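Local structure of hemolysin-related protein (Vibrio cholerae serotype O1, 6MLT) at residues A[477-489]-A[600-612]. The protein is a secreted, metal-binding protein of the biofilm matrix that probably binds carbohydrate through its lectin domain and contributes to biofilm adhesion. Sequence-based numbering, arbitrary orientation.
Sequences GVSAYDFTGDGID and HNSFRSATIRVPL. With NA (sodium ion), chain H.
The sodium-binding loop of a beta-propeller blade meets the C-terminal tail through D489, whose carboxylate takes S605, T607 and R609 together. S605 OG donates to D489 OD2 at 2.7 Å on the syn side but tilted out of the carboxylate plane, and R609 NH1 reaches the same oxygen from the opposite face. T607 OG1 donates to D489 OD1 at 2.7 Å from above the plane. R609 NH1 to D489 OD2 and NH2 to OD1 (2.8 Å, weak as a hydrogen bond) together form the salt bridge, its two planes turned 58° apart. R609, extended from CG to NE, also gives a nearly straight bond from NH2 to G487 O (2.9 Å). That oxygen lies in the guanidinium plane, but NH2 comes from well above the carbonyl plane of G487, not along a lone pair; a water links R609 NE to the same oxygen. T607 CG2 lies against one face of the guanidinium.

T607 OG1 works both ways: while donating to D489, it accepts at 2.9 Å from the backbone N of D482, the residue whose OD1 binds the sodium. T484 OG1, D486 OD1 and I488 O also hold the ion, and E490 completes the site. S605 OG, anti to the backbone N (chi1 172°), also accepts from T607 N, an ST turn that holds it toward D489.

The backbones, running parallel, make a single bridge, A480 with S605. A606 N donates to A480 O at 2.9 Å; the return bond from A480 N to R604 O is weak. A606 CB touches CD1 of Y481 obliquely, at 4.0 Å.

Strand 478-481 is outermost in its four-stranded antiparallel sheet, paired with strand 490-494; the tail touches its other edge at that one bridge. S280 hydrogen-bonds D489 OD2, and V526 of strand 525-527 touches Y481 and A606.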
ATOM      1  N   GLY A 477       2.932 -12.468 -12.591  1.00 17.77           N
ATOM      2  CA  GLY A 477       2.491 -11.600 -11.525  1.00 19.34           C
ATOM      3  C   GLY A 477       1.317 -12.156 -10.735  1.00 19.35           C
ATOM      4  O   GLY A 477       0.713 -13.166 -11.088  1.00 19.07           O
ATOM      5  N   VAL A 478       1.023 -11.455  -9.644  1.00 17.13           N
ATOM      6  CA  VAL A 478      -0.124 -11.714  -8.790  1.00 18.36           C
ATOM      7  C   VAL A 478      -0.697 -10.362  -8.387  1.00 16.28           C
ATOM      8  O   VAL A 478      -0.030  -9.329  -8.477  1.00 17.16           O
ATOM      9  CB  VAL A 478       0.254 -12.524  -7.533  1.00 18.69           C
ATOM     10  CG1 VAL A 478       0.759 -13.909  -7.921  1.00 17.81           C
ATOM     11  CG2 VAL A 478       1.309 -11.785  -6.718  1.00 18.15           C
ATOM     12  N   SER A 479      -1.950 -10.378  -7.938  1.00 18.28           N
ATOM     13  CA  SER A 479      -2.565  -9.204  -7.331  1.00 16.08           C
ATOM     14  C   SER A 479      -3.473  -9.679  -6.206  1.00 16.90           C
ATOM     15  O   SER A 479      -3.583 -10.878  -5.937  1.00 17.24           O
ATOM     16  CB  SER A 479      -3.331  -8.371  -8.365  1.00 18.57           C
ATOM     17  OG  SER A 479      -4.472  -9.067  -8.823  1.00 18.65           O
ATOM     18  N   ALA A 480      -4.127  -8.727  -5.546  1.00 16.95           N
ATOM     19  CA  ALA A 480      -4.919  -9.021  -4.360  1.00 18.92           C
ATOM     20  C   ALA A 480      -6.251  -8.293  -4.435  1.00 19.15           C
ATOM     21  O   ALA A 480      -6.345  -7.192  -4.986  1.00 16.21           O
ATOM     22  CB  ALA A 480      -4.183  -8.608  -3.085  1.00 19.38           C
ATOM     23  N   TYR A 481      -7.278  -8.916  -3.861  1.00 18.36           N
ATOM     24  CA  TYR A 481      -8.602  -8.318  -3.749  1.00 18.81           C
ATOM     25  C   TYR A 481      -9.440  -9.161  -2.791  1.00 19.25           C
ATOM     26  O   TYR A 481      -9.297 -10.387  -2.737  1.00 16.68           O
ATOM     27  CB  TYR A 481      -9.299  -8.213  -5.113  1.00 18.39           C
ATOM     28  CG  TYR A 481     -10.748  -7.789  -4.994  1.00 19.51           C
ATOM     29  CD1 TYR A 481     -11.084  -6.546  -4.466  1.00 19.37           C
ATOM     30  CD2 TYR A 481     -11.781  -8.637  -5.383  1.00 21.74           C
ATOM     31  CE1 TYR A 481     -12.410  -6.158  -4.325  1.00 19.50           C
ATOM     32  CE2 TYR A 481     -13.115  -8.256  -5.251  1.00 21.06           C
ATOM     33  CZ  TYR A 481     -13.419  -7.019  -4.717  1.00 19.96           C
ATOM     34  OH  TYR A 481     -14.733  -6.631  -4.581  1.00 20.22           O
ATOM     35  N   ASP A 482     -10.320  -8.488  -2.046  1.00 20.10           N
ATOM     36  CA  ASP A 482     -11.228  -9.140  -1.097  1.00 21.49           C
ATOM     37  C   ASP A 482     -12.540  -9.429  -1.817  1.00 22.42           C
ATOM     38  O   ASP A 482     -13.478  -8.632  -1.789  1.00 20.72           O
ATOM     39  CB  ASP A 482     -11.448  -8.258   0.129  1.00 22.21           C
ATOM     40  CG  ASP A 482     -12.419  -8.866   1.125  1.00 22.59           C
ATOM     41  OD1 ASP A 482     -12.735 -10.071   1.006  1.00 20.58           O
ATOM     42  OD2 ASP A 482     -12.882  -8.132   2.019  1.00 22.78           O
ATOM     43  N   PHE A 483     -12.601 -10.590  -2.476  1.00 20.28           N
ATOM     44  CA  PHE A 483     -13.831 -11.024  -3.134  1.00 21.59           C
ATOM     45  C   PHE A 483     -14.935 -11.320  -2.127  1.00 23.22           C
ATOM     46  O   PHE A 483     -16.110 -11.030  -2.383  1.00 23.71           O
ATOM     47  CB  PHE A 483     -13.579 -12.283  -3.966  1.00 22.01           C
ATOM     48  CG  PHE A 483     -12.817 -12.048  -5.230  1.00 21.09           C
ATOM     49  CD1 PHE A 483     -13.468 -11.627  -6.375  1.00 21.89           C
ATOM     50  CD2 PHE A 483     -11.457 -12.301  -5.290  1.00 20.29           C
ATOM     51  CE1 PHE A 483     -12.766 -11.431  -7.552  1.00 21.06           C
ATOM     52  CE2 PHE A 483     -10.753 -12.109  -6.459  1.00 20.65           C
ATOM     53  CZ  PHE A 483     -11.408 -11.674  -7.593  1.00 19.92           C
ATOM     54  N   THR A 484     -14.586 -11.934  -0.999  1.00 19.76           N
ATOM     55  CA  THR A 484     -15.601 -12.452  -0.090  1.00 22.50           C
ATOM     56  C   THR A 484     -16.181 -11.379   0.814  1.00 26.24           C
ATOM     57  O   THR A 484     -17.263 -11.582   1.370  1.00 25.81           O
ATOM     58  CB  THR A 484     -15.031 -13.575   0.781  1.00 23.25           C
ATOM     59  OG1 THR A 484     -13.994 -13.051   1.618  1.00 21.23           O
ATOM     60  CG2 THR A 484     -14.483 -14.711  -0.086  1.00 26.34           C
ATOM     61  N   GLY A 485     -15.487 -10.257   0.982  1.00 26.81           N
ATOM     62  CA  GLY A 485     -16.004  -9.170   1.785  1.00 30.54           C
ATOM     63  C   GLY A 485     -15.812  -9.319   3.277  1.00 30.53           C
ATOM     64  O   GLY A 485     -16.513  -8.652   4.042  1.00 29.75           O
ATOM     65  N   ASP A 486     -14.887 -10.173   3.719  1.00 28.73           N
ATOM     66  CA  ASP A 486     -14.596 -10.344   5.137  1.00 29.52           C
ATOM     67  C   ASP A 486     -13.419  -9.497   5.602  1.00 27.53           C
ATOM     68  O   ASP A 486     -12.968  -9.649   6.740  1.00 29.98           O
ATOM     69  CB  ASP A 486     -14.338 -11.821   5.457  1.00 34.85           C
ATOM     70  CG  ASP A 486     -13.046 -12.358   4.845  1.00 36.54           C
ATOM     71  OD1 ASP A 486     -12.424 -11.678   3.998  1.00 32.53           O
ATOM     72  OD2 ASP A 486     -12.653 -13.485   5.223  1.00 36.47           O
ATOM     73  N   GLY A 487     -12.918  -8.603   4.758  1.00 23.49           N
ATOM     74  CA  GLY A 487     -11.807  -7.750   5.128  1.00 24.76           C
ATOM     75  C   GLY A 487     -10.436  -8.344   4.890  1.00 23.70           C
ATOM     76  O   GLY A 487      -9.433  -7.653   5.123  1.00 23.94           O
ATOM     77  N   ILE A 488     -10.360  -9.592   4.427  1.00 22.82           N
ATOM     78  CA  ILE A 488      -9.100 -10.277   4.154  1.00 21.68           C
ATOM     79  C   ILE A 488      -8.984 -10.482   2.649  1.00 20.60           C
ATOM     80  O   ILE A 488      -9.903 -11.016   2.020  1.00 21.64           O
ATOM     81  CB  ILE A 488      -9.022 -11.623   4.899  1.00 25.11           C
ATOM     82  CG1 ILE A 488      -9.263 -11.407   6.399  1.00 23.34           C
ATOM     83  CG2 ILE A 488      -7.666 -12.296   4.649  1.00 26.53           C
ATOM     84  CD1 ILE A 488      -9.282 -12.690   7.219  1.00 24.34           C
ATOM     85  N   ASP A 489      -7.860 -10.063   2.072  1.00 19.53           N
ATOM     86  CA  ASP A 489      -7.669 -10.182   0.633  1.00 19.15           C
ATOM     87  C   ASP A 489      -7.453 -11.638   0.239  1.00 21.52           C
ATOM     88  O   ASP A 489      -6.792 -12.402   0.951  1.00 18.59           O
ATOM     89  CB  ASP A 489      -6.469  -9.354   0.171  1.00 18.98           C
ATOM     90  CG  ASP A 489      -6.789  -7.865   0.008  1.00 23.45           C
ATOM     91  OD1 ASP A 489      -7.950  -7.455   0.221  1.00 20.26           O
ATOM     92  OD2 ASP A 489      -5.859  -7.103  -0.345  1.00 21.58           O
ATOM     93  N   HIS A 600      -3.637   2.309   4.040  1.00 25.00           N
ATOM     94  CA  HIS A 600      -4.126   0.977   3.706  1.00 26.51           C
ATOM     95  C   HIS A 600      -3.048  -0.095   3.827  1.00 26.40           C
ATOM     96  O   HIS A 600      -3.384  -1.273   3.981  1.00 25.14           O
ATOM     97  CB  HIS A 600      -4.681   0.978   2.280  1.00 27.08           C
ATOM     98  CG  HIS A 600      -3.728   1.552   1.281  1.00 23.87           C
ATOM     99  ND1 HIS A 600      -2.807   0.782   0.604  1.00 20.91           N
ATOM    100  CD2 HIS A 600      -3.518   2.827   0.883  1.00 22.29           C
ATOM    101  CE1 HIS A 600      -2.089   1.556  -0.189  1.00 21.68           C
ATOM    102  NE2 HIS A 600      -2.496   2.803  -0.032  1.00 21.73           N
ATOM    103  N   ASN A 601      -1.773   0.287   3.753  1.00 20.91           N
ATOM    104  CA  ASN A 601      -0.650  -0.632   3.921  1.00 18.25           C
ATOM    105  C   ASN A 601      -0.784  -1.848   3.006  1.00 21.16           C
ATOM    106  O   ASN A 601      -0.679  -2.999   3.436  1.00 22.56           O
ATOM    107  CB  ASN A 601      -0.506  -1.063   5.381  1.00 21.14           C
ATOM    108  CG  ASN A 601       0.839  -1.704   5.656  1.00 22.42           C
ATOM    109  OD1 ASN A 601       1.791  -1.502   4.903  1.00 22.20           O
ATOM    110  ND2 ASN A 601       0.928  -2.478   6.736  1.00 22.33           N
ATOM    111  N   SER A 602      -1.002  -1.581   1.720  1.00 20.02           N
ATOM    112  CA  SER A 602      -1.087  -2.637   0.723  1.00 19.08           C
ATOM    113  C   SER A 602      -0.334  -2.209  -0.528  1.00 19.04           C
ATOM    114  O   SER A 602      -0.026  -1.030  -0.720  1.00 16.13           O
ATOM    115  CB  SER A 602      -2.542  -2.969   0.366  1.00 22.43           C
ATOM    116  OG  SER A 602      -3.135  -1.903  -0.360  1.00 22.03           O
ATOM    117  N   PHE A 603      -0.052  -3.187  -1.383  1.00 17.26           N
ATOM    118  CA  PHE A 603       0.624  -2.940  -2.648  1.00 17.17           C
ATOM    119  C   PHE A 603       0.126  -3.970  -3.651  1.00 20.18           C
ATOM    120  O   PHE A 603       0.173  -5.176  -3.390  1.00 18.21           O
ATOM    121  CB  PHE A 603       2.147  -3.010  -2.480  1.00 15.99           C
ATOM    122  CG  PHE A 603       2.898  -2.097  -3.406  1.00 15.87           C
ATOM    123  CD1 PHE A 603       3.110  -2.458  -4.727  1.00 15.97           C
ATOM    124  CD2 PHE A 603       3.382  -0.872  -2.963  1.00 17.99           C
ATOM    125  CE1 PHE A 603       3.790  -1.621  -5.584  1.00 18.11           C
ATOM    126  CE2 PHE A 603       4.067  -0.031  -3.821  1.00 21.52           C
ATOM    127  CZ  PHE A 603       4.269  -0.404  -5.132  1.00 19.81           C
ATOM    128  N   ARG A 604      -0.373  -3.472  -4.785  1.00 17.59           N
ATOM    129  CA  ARG A 604      -1.036  -4.277  -5.809  1.00 16.75           C
ATOM    130  C   ARG A 604      -2.260  -5.007  -5.253  1.00 16.54           C
ATOM    131  O   ARG A 604      -2.572  -6.130  -5.645  1.00 17.29           O
ATOM    132  CB  ARG A 604      -0.044  -5.236  -6.480  1.00 18.81           C
ATOM    133  CG  ARG A 604       0.710  -4.557  -7.652  1.00 18.51           C
ATOM    134  CD  ARG A 604       1.813  -5.435  -8.234  1.00 19.31           C
ATOM    135  NE  ARG A 604       2.986  -5.481  -7.358  1.00 16.69           N
ATOM    136  CZ  ARG A 604       4.078  -4.740  -7.508  1.00 18.61           C
ATOM    137  NH1 ARG A 604       4.190  -3.874  -8.507  1.00 17.88           N
ATOM    138  NH2 ARG A 604       5.076  -4.876  -6.653  1.00 19.55           N
ATOM    139  N   SER A 605      -2.984  -4.337  -4.360  1.00 14.66           N
ATOM    140  CA  SER A 605      -4.314  -4.749  -3.937  1.00 18.91           C
ATOM    141  C   SER A 605      -5.363  -3.773  -4.462  1.00 17.08           C
ATOM    142  O   SER A 605      -5.164  -2.553  -4.427  1.00 17.12           O
ATOM    143  CB  SER A 605      -4.427  -4.819  -2.412  1.00 21.44           C
ATOM    144  OG  SER A 605      -5.775  -5.043  -2.045  1.00 18.00           O
ATOM    145  N   ALA A 606      -6.485  -4.317  -4.926  1.00 16.26           N
ATOM    146  CA  ALA A 606      -7.614  -3.517  -5.375  1.00 16.36           C
ATOM    147  C   ALA A 606      -8.565  -3.131  -4.250  1.00 18.15           C
ATOM    148  O   ALA A 606      -9.514  -2.378  -4.494  1.00 18.89           O
ATOM    149  CB  ALA A 606      -8.397  -4.276  -6.455  1.00 17.68           C
ATOM    150  N   THR A 607      -8.350  -3.628  -3.035  1.00 17.20           N
ATOM    151  CA  THR A 607      -9.331  -3.465  -1.968  1.00 16.96           C
ATOM    152  C   THR A 607      -9.213  -2.083  -1.338  1.00 18.19           C
ATOM    153  O   THR A 607      -8.152  -1.717  -0.826  1.00 20.06           O
ATOM    154  CB  THR A 607      -9.144  -4.539  -0.902  1.00 18.37           C
ATOM    155  OG1 THR A 607      -9.238  -5.834  -1.504  1.00 20.92           O
ATOM    156  CG2 THR A 607     -10.213  -4.406   0.203  1.00 21.29           C
ATOM    157  N   ILE A 608     -10.309  -1.328  -1.349  1.00 18.91           N
ATOM    158  CA  ILE A 608     -10.332  -0.033  -0.673  1.00 20.54           C
ATOM    159  C   ILE A 608     -10.372  -0.280   0.828  1.00 23.71           C
ATOM    160  O   ILE A 608     -11.255  -0.985   1.328  1.00 23.80           O
ATOM    161  CB  ILE A 608     -11.529   0.812  -1.131  1.00 21.73           C
ATOM    162  CG1 ILE A 608     -11.397   1.153  -2.616  1.00 18.63           C
ATOM    163  CG2 ILE A 608     -11.644   2.097  -0.288  1.00 25.83           C
ATOM    164  CD1 ILE A 608     -12.618   1.867  -3.201  1.00 22.15           C
ATOM    165  N   ARG A 609      -9.413   0.292   1.552  1.00 26.13           N
ATOM    166  CA  ARG A 609      -9.311   0.114   2.994  1.00 33.47           C
ATOM    167  C   ARG A 609      -9.182   1.464   3.679  1.00 38.02           C
ATOM    168  O   ARG A 609      -8.450   2.340   3.209  1.00 36.37           O
ATOM    169  CB  ARG A 609      -8.112  -0.756   3.376  1.00 32.30           C
ATOM    170  CG  ARG A 609      -8.376  -2.223   3.221  1.00 30.32           C
ATOM    171  CD  ARG A 609      -7.249  -3.079   3.777  1.00 26.74           C
ATOM    172  NE  ARG A 609      -7.657  -4.478   3.772  1.00 27.10           N
ATOM    173  CZ  ARG A 609      -7.476  -5.310   2.754  1.00 28.44           C
ATOM    174  NH1 ARG A 609      -6.861  -4.896   1.649  1.00 26.25           N
ATOM    175  NH2 ARG A 609      -7.900  -6.565   2.850  1.00 28.03           N
ATOM    176  N   VAL A 610      -9.897   1.616   4.789  1.00 44.74           N
ATOM    177  CA  VAL A 610      -9.782   2.773   5.673  1.00 54.03           C
ATOM    178  C   VAL A 610      -8.710   2.467   6.715  1.00 55.60           C
ATOM    179  O   VAL A 610      -8.726   1.375   7.300  1.00 50.17           O
ATOM    180  CB  VAL A 610     -11.126   3.100   6.342  1.00 59.94           C
ATOM    181  CG1 VAL A 610     -10.986   4.285   7.296  1.00 57.92           C
ATOM    182  CG2 VAL A 610     -12.188   3.376   5.288  1.00 66.00           C
ATOM    183  N   PRO A 611      -7.780   3.380   6.989  1.00 63.65           N
ATOM    184  CA  PRO A 611      -6.701   3.073   7.939  1.00 73.25           C
ATOM    185  C   PRO A 611      -7.199   2.830   9.356  1.00 74.82           C
ATOM    186  O   PRO A 611      -8.262   3.299   9.771  1.00 67.46           O
ATOM    187  CB  PRO A 611      -5.798   4.312   7.890  1.00 75.17           C
ATOM    188  CG  PRO A 611      -6.492   5.323   7.053  1.00 68.54           C
ATOM    189  CD  PRO A 611      -7.566   4.651   6.277  1.00 62.16           C
ATOM    190  N   LEU A 612      -6.383   2.089  10.103  1.00 78.43           N
ATOM    191  CA  LEU A 612      -6.589   1.848  11.529  1.00 74.68           C
ATOM    192  C   LEU A 612      -7.933   1.177  11.798  1.00 75.54           C
ATOM    193  O   LEU A 612      -8.002  -0.043  11.967  1.00 69.57           O
ATOM    194  CB  LEU A 612      -6.482   3.164  12.307  1.00 64.94           C
ATOM    195  CG  LEU A 612      -7.733   3.717  12.992  1.00 60.16           C
ATOM    196  CD1 LEU A 612      -7.676   3.481  14.497  1.00 62.70           C
ATOM    197  CD2 LEU A 612      -7.904   5.198  12.679  1.00 57.59           C
TER
HETATM  198 NA    NA H1007     -11.824 -12.049   1.593  1.00 20.83          NA
HETATM  199  O   HOH W   1      -9.717  -4.921   5.529  1.00 24.37           O